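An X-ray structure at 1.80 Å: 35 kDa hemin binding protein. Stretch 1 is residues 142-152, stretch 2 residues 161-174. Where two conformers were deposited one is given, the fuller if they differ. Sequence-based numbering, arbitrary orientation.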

ATOM      1  N   THR A 142       9.505   7.093  21.389  1.00 17.15           N
ATOM      2  CA  THR A 142       8.133   6.856  21.814  1.00 17.21           C
ATOM      3  C   THR A 142       7.139   7.755  21.075  1.00 15.66           C
ATOM      4  O   THR A 142       7.500   8.779  20.494  1.00 15.29           O
ATOM      5  CB  THR A 142       7.929   7.088  23.334  1.00 16.44           C
ATOM      6  OG1 THR A 142       7.896   8.490  23.601  1.00 20.13           O
ATOM      7  CG2 THR A 142       9.028   6.430  24.150  1.00 20.06           C
ATOM      8  N   ALA A 143       5.873   7.399  21.167  1.00 15.19           N
ATOM      9  CA  ALA A 143       4.828   8.110  20.435  1.00 14.76           C
ATOM     10  C   ALA A 143       3.529   7.984  21.217  1.00 14.32           C
ATOM     11  O   ALA A 143       3.329   6.987  21.939  1.00 15.11           O
ATOM     12  CB  ALA A 143       4.688   7.506  19.041  1.00 15.44           C
ATOM     13  N   PRO A 144       2.644   8.994  21.117  1.00 12.79           N
ATOM     14  CA  PRO A 144       1.360   8.981  21.818  1.00 12.67           C
ATOM     15  C   PRO A 144       0.216   8.276  21.068  1.00 12.64           C
ATOM     16  O   PRO A 144      -0.932   8.448  21.425  1.00 13.67           O
ATOM     17  CB  PRO A 144       1.059  10.471  21.967  1.00 12.10           C
ATOM     18  CG  PRO A 144       1.601  11.053  20.726  1.00 13.68           C
ATOM     19  CD  PRO A 144       2.875  10.297  20.441  1.00 13.35           C
ATOM     20  N   ALA A 145       0.543   7.501  20.033  1.00 12.14           N
ATOM     21  CA  ALA A 145      -0.446   6.661  19.347  1.00 11.87           C
ATOM     22  C   ALA A 145       0.228   5.409  18.842  1.00 12.26           C
ATOM     23  O   ALA A 145       1.466   5.352  18.740  1.00 12.31           O
ATOM     24  CB  ALA A 145      -1.121   7.428  18.192  1.00 11.00           C
ATOM     25  N   GLU A 146      -0.585   4.397  18.537  1.00 12.41           N
ATOM     26  CA  GLU A 146      -0.087   3.165  17.948  1.00 14.99           C
ATOM     27  C   GLU A 146      -1.155   2.687  16.979  1.00 14.07           C
ATOM     28  O   GLU A 146      -2.359   2.919  17.195  1.00 13.21           O
ATOM     29  CB  GLU A 146       0.174   2.127  19.050  1.00 15.45           C
ATOM     30  CG  GLU A 146       0.391   0.700  18.615  1.00 19.52           C
ATOM     31  CD  GLU A 146       0.416  -0.228  19.814  1.00 19.48           C
ATOM     32  OE1 GLU A 146      -0.644  -0.824  20.143  1.00 25.72           O
ATOM     33  OE2 GLU A 146       1.499  -0.330  20.430  1.00 22.79           O
ATOM     34  N   VAL A 147      -0.709   2.036  15.910  1.00 13.08           N
ATOM     35  CA  VAL A 147      -1.645   1.416  14.978  1.00 13.11           C
ATOM     36  C   VAL A 147      -1.109   0.072  14.528  1.00 12.71           C
ATOM     37  O   VAL A 147       0.062  -0.050  14.117  1.00 12.42           O
ATOM     38  CB  VAL A 147      -2.048   2.344  13.791  1.00 14.34           C
ATOM     39  CG1 VAL A 147      -0.832   2.832  13.028  1.00 13.37           C
ATOM     40  CG2 VAL A 147      -3.057   1.638  12.868  1.00 14.22           C
ATOM     41  N   ASN A 148      -1.983  -0.918  14.655  1.00 13.16           N
ATOM     42  CA  ASN A 148      -1.697  -2.316  14.353  1.00 14.39           C
ATOM     43  C   ASN A 148      -2.553  -2.720  13.162  1.00 13.91           C
ATOM     44  O   ASN A 148      -3.689  -2.261  13.028  1.00 13.55           O
ATOM     45  CB  ASN A 148      -2.040  -3.184  15.567  1.00 15.39           C
ATOM     46  CG  ASN A 148      -1.232  -2.797  16.802  1.00 18.05           C
ATOM     47  OD1 ASN A 148       0.003  -2.864  16.796  1.00 20.80           O
ATOM     48  ND2 ASN A 148      -1.924  -2.352  17.838  1.00 21.87           N
ATOM     49  N   LEU A 149      -2.013  -3.609  12.332  1.00 13.78           N
ATOM     50  CA  LEU A 149      -2.674  -4.006  11.094  1.00 13.27           C
ATOM     51  C   LEU A 149      -2.897  -5.506  11.057  1.00 13.09           C
ATOM     52  O   LEU A 149      -1.980  -6.301  11.371  1.00 12.62           O
ATOM     53  CB  LEU A 149      -1.790  -3.622   9.902  1.00 12.99           C
ATOM     54  CG  LEU A 149      -1.712  -2.177   9.425  1.00 12.77           C
ATOM     55  CD1 LEU A 149      -1.079  -1.236  10.480  1.00 11.88           C
ATOM     56  CD2 LEU A 149      -0.909  -2.166   8.145  1.00 11.76           C
ATOM     57  N   LYS A 150      -4.123  -5.885  10.703  1.00 13.02           N
ATOM     58  CA  LYS A 150      -4.438  -7.269  10.375  1.00 12.50           C
ATOM     59  C   LYS A 150      -4.968  -7.272   8.951  1.00 11.32           C
ATOM     60  O   LYS A 150      -6.026  -6.692   8.661  1.00 11.36           O
ATOM     61  CB  LYS A 150      -5.431  -7.887  11.374  1.00 13.28           C
ATOM     62  CG  LYS A 150      -5.963  -9.276  10.966  1.00 16.76           C
ATOM     63  CD  LYS A 150      -4.854 -10.308  10.754  1.00 19.68           C
ATOM     64  CE  LYS A 150      -5.454 -11.581  10.099  1.00 21.53           C
ATOM     65  NZ  LYS A 150      -4.527 -12.748  10.093  1.00 24.66           N
ATOM     66  N   LEU A 151      -4.226  -7.925   8.073  1.00 10.28           N
ATOM     67  CA  LEU A 151      -4.590  -7.982   6.664  1.00  9.97           C
ATOM     68  C   LEU A 151      -5.111  -9.358   6.302  1.00 10.57           C
ATOM     69  O   LEU A 151      -4.675 -10.355   6.885  1.00 10.82           O
ATOM     70  CB  LEU A 151      -3.356  -7.701   5.790  1.00 11.03           C
ATOM     71  CG  LEU A 151      -2.567  -6.423   6.092  1.00 10.01           C
ATOM     72  CD1 LEU A 151      -1.407  -6.295   5.091  1.00 11.86           C
ATOM     73  CD2 LEU A 151      -3.492  -5.167   6.048  1.00 11.98           C
ATOM     74  N   THR A 152      -5.985  -9.407   5.294  1.00 10.07           N
ATOM     75  CA  THR A 152      -6.274 -10.690   4.610  1.00 11.22           C
ATOM     76  C   THR A 152      -6.176 -10.453   3.115  1.00 10.94           C
ATOM     77  O   THR A 152      -6.505  -9.367   2.623  1.00 11.60           O
ATOM     78  CB  THR A 152      -7.638 -11.340   4.988  1.00 11.64           C
ATOM     79  OG1 THR A 152      -8.724 -10.593   4.413  1.00 12.32           O
ATOM     80  CG2 THR A 152      -7.825 -11.459   6.506  1.00 13.08           C
ATOM     81  N   CYS A 161      -9.115  -7.569  -0.959  1.00 12.82           N
ATOM     82  CA  CYS A 161      -8.295  -7.779   0.211  1.00 11.46           C
ATOM     83  C   CYS A 161      -8.957  -6.988   1.333  1.00 11.66           C
ATOM     84  O   CYS A 161      -9.815  -6.143   1.087  1.00 11.80           O
ATOM     85  CB  CYS A 161      -6.884  -7.238  -0.032  1.00 11.69           C
ATOM     86  SG  CYS A 161      -6.017  -8.077  -1.358  1.00 13.15           S
ATOM     87  N   THR A 162      -8.577  -7.260   2.568  1.00 11.00           N
ATOM     88  CA  THR A 162      -9.080  -6.476   3.693  1.00 11.46           C
ATOM     89  C   THR A 162      -7.913  -6.012   4.574  1.00 11.13           C
ATOM     90  O   THR A 162      -6.849  -6.635   4.610  1.00 11.04           O
ATOM     91  CB  THR A 162     -10.110  -7.277   4.550  1.00 11.85           C
ATOM     92  OG1 THR A 162      -9.405  -8.212   5.382  1.00 14.41           O
ATOM     93  CG2 THR A 162     -11.112  -8.024   3.639  1.00 12.61           C
ATOM     94  N   ALA A 163      -8.141  -4.920   5.289  1.00 11.17           N
ATOM     95  CA  ALA A 163      -7.150  -4.384   6.210  1.00 11.48           C
ATOM     96  C   ALA A 163      -7.921  -3.846   7.403  1.00 12.37           C
ATOM     97  O   ALA A 163      -8.823  -3.012   7.261  1.00 13.32           O
ATOM     98  CB  ALA A 163      -6.324  -3.281   5.536  1.00 10.55           C
ATOM     99  N   THR A 164      -7.603  -4.369   8.578  1.00 11.79           N
ATOM    100  CA  THR A 164      -8.226  -3.891   9.798  1.00 12.24           C
ATOM    101  C   THR A 164      -7.143  -3.180  10.606  1.00 12.07           C
ATOM    102  O   THR A 164      -6.102  -3.774  10.925  1.00 12.78           O
ATOM    103  CB  THR A 164      -8.836  -5.054  10.596  1.00 12.64           C
ATOM    104  OG1 THR A 164      -9.789  -5.719   9.767  1.00 13.83           O
ATOM    105  CG2 THR A 164      -9.543  -4.525  11.833  1.00 14.00           C
ATOM    106  N   PHE A 165      -7.387  -1.897  10.897  1.00 12.40           N
ATOM    107  CA  PHE A 165      -6.439  -1.052  11.604  1.00 11.95           C
ATOM    108  C   PHE A 165      -7.014  -0.806  12.965  1.00 13.18           C
ATOM    109  O   PHE A 165      -8.117  -0.279  13.087  1.00 13.85           O
ATOM    110  CB  PHE A 165      -6.265   0.302  10.903  1.00 11.64           C
ATOM    111  CG  PHE A 165      -5.979   0.180   9.445  1.00 11.63           C
ATOM    112  CD1 PHE A 165      -4.835  -0.461   9.020  1.00 13.11           C
ATOM    113  CD2 PHE A 165      -6.894   0.624   8.492  1.00 11.88           C
ATOM    114  CE1 PHE A 165      -4.558  -0.595   7.664  1.00 13.48           C
ATOM    115  CE2 PHE A 165      -6.610   0.492   7.122  1.00 13.02           C
ATOM    116  CZ  PHE A 165      -5.446  -0.137   6.721  1.00 11.38           C
ATOM    117  N   THR A 166      -6.285  -1.224  13.985  1.00 14.19           N
ATOM    118  CA  THR A 166      -6.744  -1.058  15.355  1.00 14.38           C
ATOM    119  C   THR A 166      -5.624  -0.395  16.118  1.00 14.07           C
ATOM    120  O   THR A 166      -4.453  -0.690  15.903  1.00 13.73           O
ATOM    121  CB  THR A 166      -7.076  -2.424  16.032  1.00 15.32           C
ATOM    122  OG1 THR A 166      -5.922  -3.269  15.978  1.00 16.60           O
ATOM    123  CG2 THR A 166      -8.266  -3.116  15.319  1.00 14.87           C
ATOM    124  N   GLY A 167      -5.982   0.487  17.029  1.00 13.36           N
ATOM    125  CA  GLY A 167      -4.943   1.172  17.769  1.00 13.64           C
ATOM    126  C   GLY A 167      -5.446   1.907  18.977  1.00 13.97           C
ATOM    127  O   GLY A 167      -6.599   1.754  19.392  1.00 13.20           O
ATOM    128  N   LYS A 168      -4.564   2.707  19.568  0.50 13.94           N
ATOM    129  CA  LYS A 168      -4.903   3.481  20.754  0.50 14.04           C
ATOM    130  C   LYS A 168      -4.095   4.754  20.757  0.50 14.01           C
ATOM    131  O   LYS A 168      -2.989   4.778  20.240  0.50 13.80           O
ATOM    132  CB  LYS A 168      -4.576   2.700  22.029  0.50 14.29           C
ATOM    133  CG  LYS A 168      -5.664   1.753  22.481  0.50 14.81           C
ATOM    134  CD  LYS A 168      -5.403   1.268  23.891  0.50 16.20           C
ATOM    135  CE  LYS A 168      -6.635   0.588  24.473  0.50 16.80           C
ATOM    136  NZ  LYS A 168      -7.144  -0.516  23.592  0.50 19.48           N
ATOM    137  N   VAL A 169      -4.656   5.803  21.355  1.00 14.33           N
ATOM    138  CA  VAL A 169      -3.948   7.063  21.526  1.00 14.07           C
ATOM    139  C   VAL A 169      -3.905   7.374  23.030  1.00 14.36           C
ATOM    140  O   VAL A 169      -4.809   6.985  23.779  1.00 14.73           O
ATOM    141  CB  VAL A 169      -4.567   8.242  20.711  1.00 14.58           C
ATOM    142  CG1 VAL A 169      -4.731   7.859  19.232  1.00 13.04           C
ATOM    143  CG2 VAL A 169      -5.931   8.703  21.274  1.00 14.60           C
ATOM    144  N   ASP A 170      -2.849   8.052  23.449  1.00 14.70           N
ATOM    145  CA  ASP A 170      -2.730   8.526  24.819  1.00 15.52           C
ATOM    146  C   ASP A 170      -3.812   9.542  25.159  1.00 15.16           C
ATOM    147  O   ASP A 170      -4.371  10.206  24.269  1.00 14.55           O
ATOM    148  CB  ASP A 170      -1.362   9.163  25.053  1.00 15.83           C
ATOM    149  CG  ASP A 170      -0.267   8.152  25.292  1.00 16.14           C
ATOM    150  OD1 ASP A 170      -0.546   7.007  25.714  1.00 17.34           O
ATOM    151  OD2 ASP A 170       0.886   8.531  25.063  1.00 17.24           O
ATOM    152  N   ALA A 171      -4.069   9.701  26.463  1.00 14.99           N
ATOM    153  CA  ALA A 171      -5.124  10.607  26.960  1.00 15.92           C
ATOM    154  C   ALA A 171      -5.102  12.030  26.389  1.00 16.14           C
ATOM    155  O   ALA A 171      -6.155  12.632  26.126  1.00 16.33           O
ATOM    156  CB  ALA A 171      -5.089  10.656  28.520  1.00 15.78           C
ATOM    157  N   ASP A 172      -3.906  12.569  26.197  1.00 16.36           N
ATOM    158  CA  ASP A 172      -3.762  13.944  25.754  1.00 16.71           C
ATOM    159  C   ASP A 172      -4.243  14.157  24.313  1.00 16.51           C
ATOM    160  O   ASP A 172      -4.524  15.287  23.896  1.00 15.56           O
ATOM    161  CB  ASP A 172      -2.327  14.417  25.945  1.00 17.00           C
ATOM    162  CG  ASP A 172      -1.325  13.628  25.112  1.00 19.89           C
ATOM    163  OD1 ASP A 172      -1.003  12.463  25.453  1.00 21.41           O
ATOM    164  OD2 ASP A 172      -0.857  14.187  24.112  1.00 21.80           O
ATOM    165  N   LEU A 173      -4.365  13.060  23.571  1.00 15.87           N
ATOM    166  CA  LEU A 173      -4.802  13.129  22.189  1.00 16.43           C
ATOM    167  C   LEU A 173      -6.306  12.882  22.020  1.00 16.50           C
ATOM    168  O   LEU A 173      -6.876  13.166  20.954  1.00 16.15           O
ATOM    169  CB  LEU A 173      -3.987  12.130  21.359  1.00 16.74           C
ATOM    170  CG  LEU A 173      -2.876  12.661  20.441  1.00 19.23           C
ATOM    171  CD1 LEU A 173      -2.035  13.781  21.002  1.00 22.38           C
ATOM    172  CD2 LEU A 173      -2.001  11.518  19.877  1.00 16.68           C
ATOM    173  N   ILE A 174      -6.955  12.354  23.057  1.00 16.17           N
ATOM    174  CA  ILE A 174      -8.367  11.950  22.926  1.00 16.87           C
ATOM    175  C   ILE A 174      -9.235  13.194  22.733  1.00 17.14           C
ATOM    176  O   ILE A 174      -9.189  14.120  23.549  1.00 17.78           O
ATOM    177  CB  ILE A 174      -8.869  11.100  24.137  1.00 16.63           C
ATOM    178  CG1 ILE A 174      -8.037   9.815  24.293  1.00 17.25           C
ATOM    179  CG2 ILE A 174     -10.354  10.795  24.000  1.00 17.37           C
ATOM    180  CD1 ILE A 174      -8.385   8.966  25.539  1.00 17.32           C
TER
HETATM  181  O   HOH W   1      -4.385  -3.451  18.209  1.00 30.12           O
HETATM  182  O   HOH W   2      -8.524  -7.691   7.922  1.00 14.09           O

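Two neighbouring strands of one chain, 145-152 and 161-169, pair as an antiparallel β-ladder with an apolar face and a largely polar face, and a backbone bond and a proline-leucine contact continue the packing just past its end. The strand axes approach to 4.5 Å with their directions 159° apart, and the two stretches together bury 787 Å².

Hydrogen-bonded and non-hydrogen-bonded pairs alternate along the ladder. Glu-146 pairs with Lys-168, Asn-148 with Thr-166, Lys-150 with Thr-164 and Thr-152 with Thr-162, each pair exchanging two backbone bonds. At the centre these are short and nearly straight: Asn-148 N to Thr-166 O is 2.8 Å, and Thr-164 N to Lys-150 O is 2.8 Å at 167°. The Glu-146 pair is looser, with Lys-168 N to Glu-146 O at 3.2 Å and 145°. Beyond it, Asp-170 N donates to Pro-144 O (2.8 Å, 170°), carrying the pairing into the loop. In the intervening pairs the CA atoms come closer, and CA-H groups point at carbonyls, as from Gly-167 CA to Glu-146 O (3.2 Å). Gly-167 suits this tight spot: an ideal CB there would lie 2.0 Å from Glu-146 O, a clash.

The apolar face carries Ala-145, Val-147, Leu-149 and Leu-151 from one strand and Ala-163, Phe-165 and Val-169 from the other. Leu-151 CD2 presses close against Ala-163 CB at 3.4 Å. Leu-149 CG meets the edge of the Phe-165 ring, 3.6 Å from CD1, while Val-147 CG2 lies 4.0 Å from Phe-165 CB. Ala-145 CB touches Val-169 CG1 at 3.8 Å. Past the strands, Pro-144 CG packs on Leu-173 CD2 at 3.7 Å; Leu-173 is brought round by a turn in which its N bonds to Asp-170 O (2.9 Å).

The other face is polar and partly hydrated. Thr-152 OG1 and Thr-162 OG1 share a hydrogen bond of 2.7 Å, in which either hydroxyl could donate. Water 2 donates to Lys-150 O (2.8 Å from its O) and also bonds Thr-162 OG1 (2.7 Å) and Thr-164 OG1 (3.0 Å), linking both strands. Water 1 bridges the side chains of another pair, accepting from Asn-148 ND2 (2.7 Å) and bonding Thr-166 OG1 (2.7 Å). The same amide nitrogen, Asn-148 ND2, donates along its own strand to Glu-146 OE1 at 3.0 Å. The lysine ends lead away from the partner strand, and Lys-150 NZ finds its hydrogen bond elsewhere in the structure.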